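Fe-superoxide dismutase homolog (Plasmodium berghei, PDB 2A03) probably catalyses the dismutation of superoxide radicals to hydrogen peroxide and oxygen at a single metal centre, as a member of the iron/manganese superoxide dismutase family. Local coordinates at residues A[33-38]-A[169-174]; A[86-91]-A[162-167]; A[133-136]-A[142-145]. One frame throughout, in Å; residues are numbered along the deposited sequence.

Contact 1. Residues A[33-38]-A[169-174]. With MN (manganese (II) ion), chain C.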
loop_
_atom_site.group_PDB
_atom_site.type_symbol
_atom_site.label_atom_id
_atom_site.label_comp_id
_atom_site.label_asym_id
_atom_site.label_seq_id
_atom_site.Cartn_x
_atom_site.Cartn_y
_atom_site.Cartn_z
ATOM N N SER A 33 -15.599 8.344 -6.005
ATOM C CA SER A 33 -16.180 8.957 -4.835
ATOM C C SER A 33 -15.356 8.658 -3.593
ATOM O O SER A 33 -15.116 9.555 -2.814
ATOM C CB SER A 33 -17.658 8.548 -4.635
ATOM O OG SER A 33 -17.758 7.246 -4.106
ATOM N N PHE A 34 -14.904 7.426 -3.404
ATOM C CA PHE A 34 -14.037 7.130 -2.253
ATOM C C PHE A 34 -12.644 7.757 -2.444
ATOM O O PHE A 34 -12.107 8.401 -1.538
ATOM C CB PHE A 34 -13.925 5.616 -1.988
ATOM C CG PHE A 34 -15.094 5.045 -1.246
ATOM C CD1 PHE A 34 -15.181 5.166 0.145
ATOM C CD2 PHE A 34 -16.122 4.401 -1.917
ATOM C CE1 PHE A 34 -16.299 4.654 0.854
ATOM C CE2 PHE A 34 -17.234 3.880 -1.217
ATOM C CZ PHE A 34 -17.319 4.008 0.165
ATOM N N HIS A 35 -12.075 7.580 -3.631
ATOM C CA HIS A 35 -10.721 8.030 -3.914
ATOM C C HIS A 35 -10.602 9.556 -3.826
ATOM O O HIS A 35 -9.637 10.070 -3.272
ATOM C CB HIS A 35 -10.301 7.540 -5.302
ATOM C CG HIS A 35 -8.824 7.418 -5.493
ATOM N ND1 HIS A 35 -8.273 6.762 -6.574
ATOM C CD2 HIS A 35 -7.782 7.845 -4.735
ATOM C CE1 HIS A 35 -6.954 6.807 -6.482
ATOM N NE2 HIS A 35 -6.630 7.449 -5.370
ATOM N N TYR A 36 -11.581 10.273 -4.370
ATOM C CA TYR A 36 -11.576 11.743 -4.328
ATOM C C TYR A 36 -12.183 12.306 -3.024
ATOM O O TYR A 36 -11.546 13.130 -2.356
ATOM C CB TYR A 36 -12.304 12.303 -5.543
ATOM C CG TYR A 36 -12.373 13.827 -5.626
ATOM C CD1 TYR A 36 -11.251 14.575 -5.919
ATOM C CD2 TYR A 36 -13.569 14.504 -5.407
ATOM C CE1 TYR A 36 -11.310 15.937 -6.020
ATOM C CE2 TYR A 36 -13.643 15.892 -5.483
ATOM C CZ TYR A 36 -12.506 16.601 -5.799
ATOM O OH TYR A 36 -12.537 17.968 -5.900
ATOM N N ASN A 37 -13.404 11.880 -2.674
ATOM C CA ASN A 37 -14.123 12.460 -1.526
ATOM C C ASN A 37 -13.658 11.965 -0.163
ATOM O O ASN A 37 -13.938 12.615 0.847
ATOM C CB ASN A 37 -15.639 12.261 -1.639
ATOM C CG ASN A 37 -16.269 13.103 -2.751
ATOM O OD1 ASN A 37 -15.888 14.252 -2.980
ATOM N ND2 ASN A 37 -17.258 12.525 -3.434
ATOM N N LYS A 38 -12.969 10.820 -0.125
ATOM C CA LYS A 38 -12.420 10.314 1.137
ATOM C C LYS A 38 -10.913 10.380 1.189
ATOM O O LYS A 38 -10.382 11.035 2.063
ATOM C CB LYS A 38 -12.884 8.898 1.437
ATOM C CG LYS A 38 -14.375 8.771 1.537
ATOM C CD LYS A 38 -14.864 9.382 2.799
ATOM C CE LYS A 38 -16.375 9.184 2.977
ATOM N NZ LYS A 38 -16.798 9.745 4.334
ATOM N N GLU A 169 -3.467 0.335 -3.619
ATOM C CA GLU A 169 -4.580 -0.607 -3.787
ATOM C C GLU A 169 -5.957 0.093 -3.847
ATOM O O GLU A 169 -6.863 -0.388 -4.544
ATOM C CB GLU A 169 -4.547 -1.709 -2.720
ATOM C CG GLU A 169 -3.468 -2.725 -3.010
ATOM C CD GLU A 169 -3.228 -3.773 -1.922
ATOM O OE1 GLU A 169 -3.370 -3.483 -0.707
ATOM O OE2 GLU A 169 -2.833 -4.899 -2.301
ATOM N N HIS A 170 -6.112 1.216 -3.142
ATOM C CA HIS A 170 -7.406 1.926 -3.084
ATOM C C HIS A 170 -7.826 2.515 -4.422
ATOM O O HIS A 170 -9.003 2.834 -4.628
ATOM C CB HIS A 170 -7.416 3.028 -1.990
ATOM C CG HIS A 170 -6.490 4.185 -2.246
ATOM N ND1 HIS A 170 -5.506 4.561 -1.351
ATOM C CD2 HIS A 170 -6.436 5.086 -3.263
ATOM C CE1 HIS A 170 -4.866 5.620 -1.823
ATOM N NE2 HIS A 170 -5.406 5.955 -2.985
ATOM N N ALA A 171 -6.864 2.685 -5.318
ATOM C CA ALA A 171 -7.141 3.206 -6.637
ATOM C C ALA A 171 -7.948 2.214 -7.457
ATOM O O ALA A 171 -8.660 2.620 -8.381
ATOM C CB ALA A 171 -5.828 3.557 -7.375
ATOM N N TYR A 172 -7.849 0.922 -7.121
ATOM C CA TYR A 172 -8.471 -0.123 -7.948
ATOM C C TYR A 172 -9.201 -1.249 -7.216
ATOM O O TYR A 172 -9.898 -2.028 -7.843
ATOM C CB TYR A 172 -7.421 -0.718 -8.901
ATOM C CG TYR A 172 -6.245 -1.417 -8.233
ATOM C CD1 TYR A 172 -6.322 -2.767 -7.846
ATOM C CD2 TYR A 172 -5.043 -0.738 -8.014
ATOM C CE1 TYR A 172 -5.233 -3.396 -7.246
ATOM C CE2 TYR A 172 -3.966 -1.352 -7.424
ATOM C CZ TYR A 172 -4.050 -2.685 -7.050
ATOM O OH TYR A 172 -2.954 -3.281 -6.465
ATOM N N TYR A 173 -9.074 -1.339 -5.901
ATOM C CA TYR A 173 -9.607 -2.492 -5.199
ATOM C C TYR A 173 -11.113 -2.616 -5.307
ATOM O O TYR A 173 -11.639 -3.728 -5.350
ATOM C CB TYR A 173 -9.177 -2.526 -3.715
ATOM C CG TYR A 173 -8.888 -3.948 -3.310
ATOM C CD1 TYR A 173 -7.649 -4.524 -3.600
ATOM C CD2 TYR A 173 -9.878 -4.747 -2.734
ATOM C CE1 TYR A 173 -7.390 -5.837 -3.281
ATOM C CE2 TYR A 173 -9.629 -6.062 -2.413
ATOM C CZ TYR A 173 -8.390 -6.604 -2.686
ATOM O OH TYR A 173 -8.139 -7.902 -2.368
ATOM N N ILE A 174 -11.817 -1.491 -5.331
ATOM C CA ILE A 174 -13.279 -1.539 -5.437
ATOM C C ILE A 174 -13.716 -2.263 -6.715
ATOM O O ILE A 174 -14.657 -3.071 -6.691
ATOM C CB ILE A 174 -13.915 -0.135 -5.395
ATOM C CG1 ILE A 174 -13.763 0.468 -3.995
ATOM C CG2 ILE A 174 -15.383 -0.217 -5.760
ATOM C CD1 ILE A 174 -14.025 1.920 -3.941
HETATM MN MN MN C . -4.700 7.331 -4.439
HETATM O O HOH W 1 -8.698 5.395 -9.001
HETATM O O HOH W 2 -2.546 7.167 -3.616
#
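The metal site of an iron/manganese superoxide dismutase joins His35, on helix 29-51, to His170, in the turn leading into helix 173-176. Both donate NE2 to the manganese: His35 NE2 lies 2.1 Å from the ion and His170 NE2 is at an equal distance. His82, Asp166 and a water at 2.3 Å from the manganese complete five ligands. The two imidazoles meet as an offset edge-to-face pair, planes at 75°, with CD2 of His170 over one face of the His35 ring near its rim. Shared coordination also explains why the two NE2 atoms approach to 3.1 Å without a hydrogen bond. A chi1 of -156° swings the His35 imidazole away from the backbone N and over to the manganese and Ala171. Its far nitrogen, ND1, donates to a water 2.8 Å away, lying in the ring plane, and that water donates in turn to Ala171 O. Beside this bridge, Ala171 CB sits 3.6 Å from His35 CE1. Farther along, Ile174 CD1 reaches Phe34 CD2 at 3.8 Å, the side chains crossing at about a right angle. His170 ND1 is hydrogen-bonded to Glu169 of the second subunit, tying this ligand to the dimer interface. Each imidazole is therefore held at both nitrogens, by the manganese at NE2 and by a hydrogen bond at ND1, which restricts its rotation.

Contact 2. Residues A[86-91]-A[162-167]. With MN (manganese (II) ion), chain C.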
loop_
_atom_site.group_PDB
_atom_site.type_symbol
_atom_site.label_atom_id
_atom_site.label_comp_id
_atom_site.label_asym_id
_atom_site.label_seq_id
_atom_site.Cartn_x
_atom_site.Cartn_y
_atom_site.Cartn_z
ATOM N N TRP A 86 -5.797 12.932 -11.382
ATOM C CA TRP A 86 -7.081 13.248 -11.989
ATOM C C TRP A 86 -6.873 13.961 -13.327
ATOM O O TRP A 86 -7.586 13.692 -14.301
ATOM C CB TRP A 86 -7.982 14.086 -11.058
ATOM C CG TRP A 86 -8.146 13.456 -9.704
ATOM C CD1 TRP A 86 -7.871 14.030 -8.497
ATOM C CD2 TRP A 86 -8.616 12.129 -9.420
ATOM N NE1 TRP A 86 -8.152 13.151 -7.487
ATOM C CE2 TRP A 86 -8.586 11.971 -8.023
ATOM C CE3 TRP A 86 -9.060 11.062 -10.212
ATOM C CZ2 TRP A 86 -8.960 10.799 -7.402
ATOM C CZ3 TRP A 86 -9.447 9.901 -9.595
ATOM C CH2 TRP A 86 -9.393 9.774 -8.199
ATOM N N ASP A 87 -5.902 14.868 -13.368
ATOM C CA ASP A 87 -5.612 15.619 -14.593
ATOM C C ASP A 87 -4.998 14.745 -15.679
ATOM O O ASP A 87 -5.072 15.080 -16.846
ATOM C CB ASP A 87 -4.690 16.818 -14.311
ATOM C CG ASP A 87 -5.336 17.871 -13.424
ATOM O OD1 ASP A 87 -6.556 17.819 -13.232
ATOM O OD2 ASP A 87 -4.620 18.750 -12.903
ATOM N N SER A 88 -4.395 13.632 -15.279
ATOM C CA SER A 88 -3.797 12.683 -16.203
ATOM C C SER A 88 -4.844 11.804 -16.880
ATOM O O SER A 88 -4.522 11.024 -17.785
ATOM C CB SER A 88 -2.774 11.798 -15.471
ATOM O OG SER A 88 -1.572 12.504 -15.172
ATOM N N MET A 89 -6.098 11.946 -16.455
ATOM C CA MET A 89 -7.191 11.151 -16.992
ATOM C C MET A 89 -8.344 12.025 -17.422
ATOM O O MET A 89 -8.396 13.203 -17.109
ATOM C CB MET A 89 -7.697 10.158 -15.945
ATOM C CG MET A 89 -6.683 9.118 -15.542
ATOM S SD MET A 89 -7.389 7.942 -14.366
ATOM C CE MET A 89 -7.709 8.988 -12.960
ATOM N N GLY A 90 -9.290 11.423 -18.120
ATOM C CA GLY A 90 -10.487 12.134 -18.557
ATOM C C GLY A 90 -11.416 11.271 -19.407
ATOM O O GLY A 90 -11.044 10.175 -19.864
ATOM N N PRO A 91 -12.651 11.742 -19.592
ATOM C CA PRO A 91 -13.558 11.131 -20.555
ATOM C C PRO A 91 -13.151 11.484 -21.978
ATOM O O PRO A 91 -12.397 12.428 -22.181
ATOM C CB PRO A 91 -14.902 11.744 -20.197
ATOM C CG PRO A 91 -14.594 13.042 -19.577
ATOM C CD PRO A 91 -13.276 12.865 -18.875
ATOM N N ILE A 162 4.828 14.293 -16.394
ATOM C CA ILE A 162 4.027 14.467 -17.607
ATOM C C ILE A 162 2.668 13.788 -17.424
ATOM O O ILE A 162 1.627 14.370 -17.758
ATOM C CB ILE A 162 4.773 13.891 -18.825
ATOM C CG1 ILE A 162 6.117 14.595 -19.017
ATOM C CG2 ILE A 162 3.947 13.998 -20.090
ATOM C CD1 ILE A 162 6.038 16.111 -19.224
ATOM N N LEU A 163 2.706 12.558 -16.902
ATOM C CA LEU A 163 1.526 11.781 -16.533
ATOM C C LEU A 163 1.852 10.898 -15.340
ATOM O O LEU A 163 3.012 10.536 -15.131
ATOM C CB LEU A 163 1.088 10.865 -17.670
ATOM C CG LEU A 163 0.562 11.502 -18.949
ATOM C CD1 LEU A 163 0.569 10.446 -20.055
ATOM C CD2 LEU A 163 -0.861 12.101 -18.740
ATOM N N THR A 164 0.830 10.527 -14.571
ATOM C CA THR A 164 1.012 9.548 -13.495
ATOM C C THR A 164 -0.198 8.614 -13.439
ATOM O O THR A 164 -1.285 8.954 -13.878
ATOM C CB THR A 164 1.208 10.218 -12.076
ATOM O OG1 THR A 164 1.795 9.282 -11.159
ATOM C CG2 THR A 164 -0.122 10.690 -11.480
ATOM N N CYS A 165 0.020 7.445 -12.870
ATOM C CA CYS A 165 -1.035 6.517 -12.569
ATOM C C CYS A 165 -0.811 6.019 -11.134
ATOM O O CYS A 165 0.288 5.598 -10.771
ATOM C CB CYS A 165 -0.996 5.370 -13.565
ATOM S SG CYS A 165 -2.144 4.047 -13.246
ATOM N N ASP A 166 -1.857 6.133 -10.320
ATOM C CA ASP A 166 -1.854 5.666 -8.933
ATOM C C ASP A 166 -1.937 4.130 -8.899
ATOM O O ASP A 166 -2.851 3.547 -9.472
ATOM C CB ASP A 166 -3.081 6.282 -8.241
ATOM C CG ASP A 166 -3.047 6.174 -6.716
ATOM O OD1 ASP A 166 -2.127 5.553 -6.140
ATOM O OD2 ASP A 166 -3.964 6.748 -6.081
ATOM N N VAL A 167 -1.005 3.478 -8.204
ATOM C CA VAL A 167 -1.131 2.049 -7.940
ATOM C C VAL A 167 -1.237 1.679 -6.449
ATOM O O VAL A 167 -1.090 0.526 -6.105
ATOM C CB VAL A 167 -0.022 1.206 -8.637
ATOM C CG1 VAL A 167 -0.055 1.423 -10.174
ATOM C CG2 VAL A 167 1.353 1.501 -8.079
HETATM MN MN MN C . -4.700 7.331 -4.439
HETATM O O HOH W 2 -2.546 7.167 -3.616
#
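Strand 160-166, an outer strand of the three-stranded antiparallel sheet, meets Ser88 near the C-terminal end of helix 70-87, joining the family's alpha-hairpin and C-terminal domains. Partway along it, where the chain turns a corner, Ile162 and Leu163 form a classic beta bulge, both facing Leu134 of the neighbouring strand. Leu163 then has its CA 5.4 Å from Ser88 CA, the nearest approach of the two backbones. Its CD2 methyl lies alongside the serine, 3.7 Å from Ser88 OG and 3.8 Å from Ser88 CB. Thr164 supplies the polar link: its backbone N donates to Ser88 OG over 3.2 Å, with an N-H...O angle of 157°. The serine torsion accounts for that reach, since OG stands anti to the carbonyl carbon, beside the backbone N (chi1 -74°). Ser88 OG is also hydrogen-bonded to Phe84 O, so this buried hydroxyl links the Phe84 carbonyl to the backbone of the strand. The Thr164 hydroxyl has another partner, Gly132 O, while the threonine methyl CG2 comes within 4.4 Å of Ser88 OG. Cys165 carries the strand onward, its side chain packing against Tyr183 and Trp187 of helix 180-187. Two residues beyond the hydrogen-bonded threonine, Asp166 brings the strand to the metal; OD2 binds manganese at 1.9 Å, whereas OD1 is hydrogen-bonded to Trp168 N and accepts a weak hydrogen bond from the metal-bound water at 3.0 Å.

Contact 3. Residues A[133-136]-A[142-145]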
loop_
_atom_site.group_PDB
_atom_site.type_symbol
_atom_site.label_atom_id
_atom_site.label_comp_id
_atom_site.label_asym_id
_atom_site.label_seq_id
_atom_site.Cartn_x
_atom_site.Cartn_y
_atom_site.Cartn_z
ATOM N N TRP A 133 5.190 7.043 -13.276
ATOM C CA TRP A 133 5.291 8.364 -13.877
ATOM C C TRP A 133 5.915 8.304 -15.252
ATOM O O TRP A 133 6.921 7.612 -15.461
ATOM C CB TRP A 133 6.178 9.283 -13.032
ATOM C CG TRP A 133 5.778 9.384 -11.590
ATOM C CD1 TRP A 133 6.171 8.560 -10.570
ATOM C CD2 TRP A 133 4.939 10.386 -10.999
ATOM N NE1 TRP A 133 5.608 8.975 -9.392
ATOM C CE2 TRP A 133 4.862 10.102 -9.620
ATOM C CE3 TRP A 133 4.243 11.500 -11.506
ATOM C CZ2 TRP A 133 4.099 10.876 -8.732
ATOM C CZ3 TRP A 133 3.486 12.282 -10.620
ATOM C CH2 TRP A 133 3.417 11.962 -9.252
ATOM N N LEU A 134 5.303 9.028 -16.186
ATOM C CA LEU A 134 5.998 9.492 -17.374
ATOM C C LEU A 134 6.576 10.863 -17.028
ATOM O O LEU A 134 5.853 11.745 -16.549
ATOM C CB LEU A 134 5.054 9.611 -18.561
ATOM C CG LEU A 134 5.686 10.156 -19.851
ATOM C CD1 LEU A 134 6.910 9.334 -20.299
ATOM C CD2 LEU A 134 4.651 10.164 -20.951
ATOM N N ALA A 135 7.878 11.031 -17.239
ATOM C CA ALA A 135 8.542 12.267 -16.860
ATOM C C ALA A 135 9.598 12.700 -17.876
ATOM O O ALA A 135 10.168 11.874 -18.590
ATOM C CB ALA A 135 9.184 12.111 -15.468
ATOM N N LEU A 136 9.849 14.006 -17.935
ATOM C CA LEU A 136 10.928 14.535 -18.765
ATOM C C LEU A 136 12.162 14.667 -17.887
ATOM O O LEU A 136 12.111 15.277 -16.812
ATOM C CB LEU A 136 10.558 15.889 -19.345
ATOM C CG LEU A 136 11.454 16.392 -20.477
ATOM C CD1 LEU A 136 11.276 15.565 -21.749
ATOM C CD2 LEU A 136 11.139 17.859 -20.754
ATOM N N LEU A 142 12.108 11.634 -22.402
ATOM C CA LEU A 142 11.020 11.080 -21.599
ATOM C C LEU A 142 11.508 9.788 -20.944
ATOM O O LEU A 142 12.156 8.970 -21.582
ATOM C CB LEU A 142 9.776 10.804 -22.442
ATOM C CG LEU A 142 8.963 12.009 -22.917
ATOM C CD1 LEU A 142 7.940 11.534 -23.925
ATOM C CD2 LEU A 142 8.274 12.745 -21.765
ATOM N N VAL A 143 11.196 9.620 -19.669
ATOM C CA VAL A 143 11.611 8.442 -18.935
ATOM C C VAL A 143 10.438 7.899 -18.141
ATOM O O VAL A 143 9.489 8.628 -17.828
ATOM C CB VAL A 143 12.838 8.728 -17.990
ATOM C CG1 VAL A 143 14.083 8.922 -18.787
ATOM C CG2 VAL A 143 12.598 9.953 -17.109
ATOM N N ILE A 144 10.492 6.604 -17.841
ATOM C CA ILE A 144 9.501 5.988 -16.975
ATOM C C ILE A 144 10.091 5.940 -15.576
ATOM O O ILE A 144 11.235 5.523 -15.401
ATOM C CB ILE A 144 9.137 4.577 -17.453
ATOM C CG1 ILE A 144 8.218 4.655 -18.678
ATOM C CG2 ILE A 144 8.466 3.779 -16.352
ATOM C CD1 ILE A 144 8.205 3.387 -19.483
ATOM N N LEU A 145 9.318 6.386 -14.581
ATOM C CA LEU A 145 9.782 6.362 -13.188
ATOM C C LEU A 145 8.718 5.782 -12.298
ATOM O O LEU A 145 7.518 5.791 -12.632
ATOM C CB LEU A 145 10.132 7.766 -12.694
ATOM C CG LEU A 145 11.147 8.583 -13.508
ATOM C CD1 LEU A 145 11.118 10.027 -13.109
ATOM C CD2 LEU A 145 12.561 8.046 -13.362
#
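Trp133 to Leu136 and Leu142 to Leu145 pair as the two arms of an antiparallel beta hairpin, their short axes 4.6 Å apart and their directions 144° apart. Trp133-Leu145 and Ala135-Val143 are the hydrogen-bonded pairs; Ala135 O takes Val143 N at 2.7 Å with an angle of 161° at the hydrogen. On the face bearing Trp133, Ala135, Val143 and Leu145, the small alanine leaves a shallow dip between larger neighbours. The Leu145 CD1 methyl leans diagonally into it, 3.7 Å from Ala135 CB, while Val143 CG2 rests 3.4 Å from Ala135 O. Trp133 adds the broad bump: Leu145 O approaches the edge of its indole, 3.7 Å from Trp133 CD1. The other face carries Leu134, Leu136, Leu142 and Ile144. There the Leu142 branch wedges between two leucines, its CB 3.9 Å from Leu134 CD1 and its CD2 4.1 Å from Leu136 CD1. At chi1 177° the Leu134 side chain extends away from its own N, which carries CD1 toward the opposing strand. Helix 100-109 covers Leu136 and Leu142, helix 112-125 packs on Ile144, and strand 160-166 flanks Leu134 on the other edge of the central strand.

Along the chain, contact 3 is the most local, a hairpin bracketed by the two halves of contact 2, which are in turn bracketed by those of contact 1. Contacts 1 and 2 have centres about 14 Å apart and touch at the manganese: His35 NE2 lies 2.8 Å from Asp166 OD2, both being ligands. Contact 2 is about 13 Å from contact 3, centre to centre, and strands 160-166 and 130-136 are neighbours in one sheet. Contacts 1 and 3, with centres about 24 Å apart, do not touch and lie on opposite sides of the chain's centre. Strand 160-166 thus spans from the hairpin to the metal, which draws its ligands from both domains.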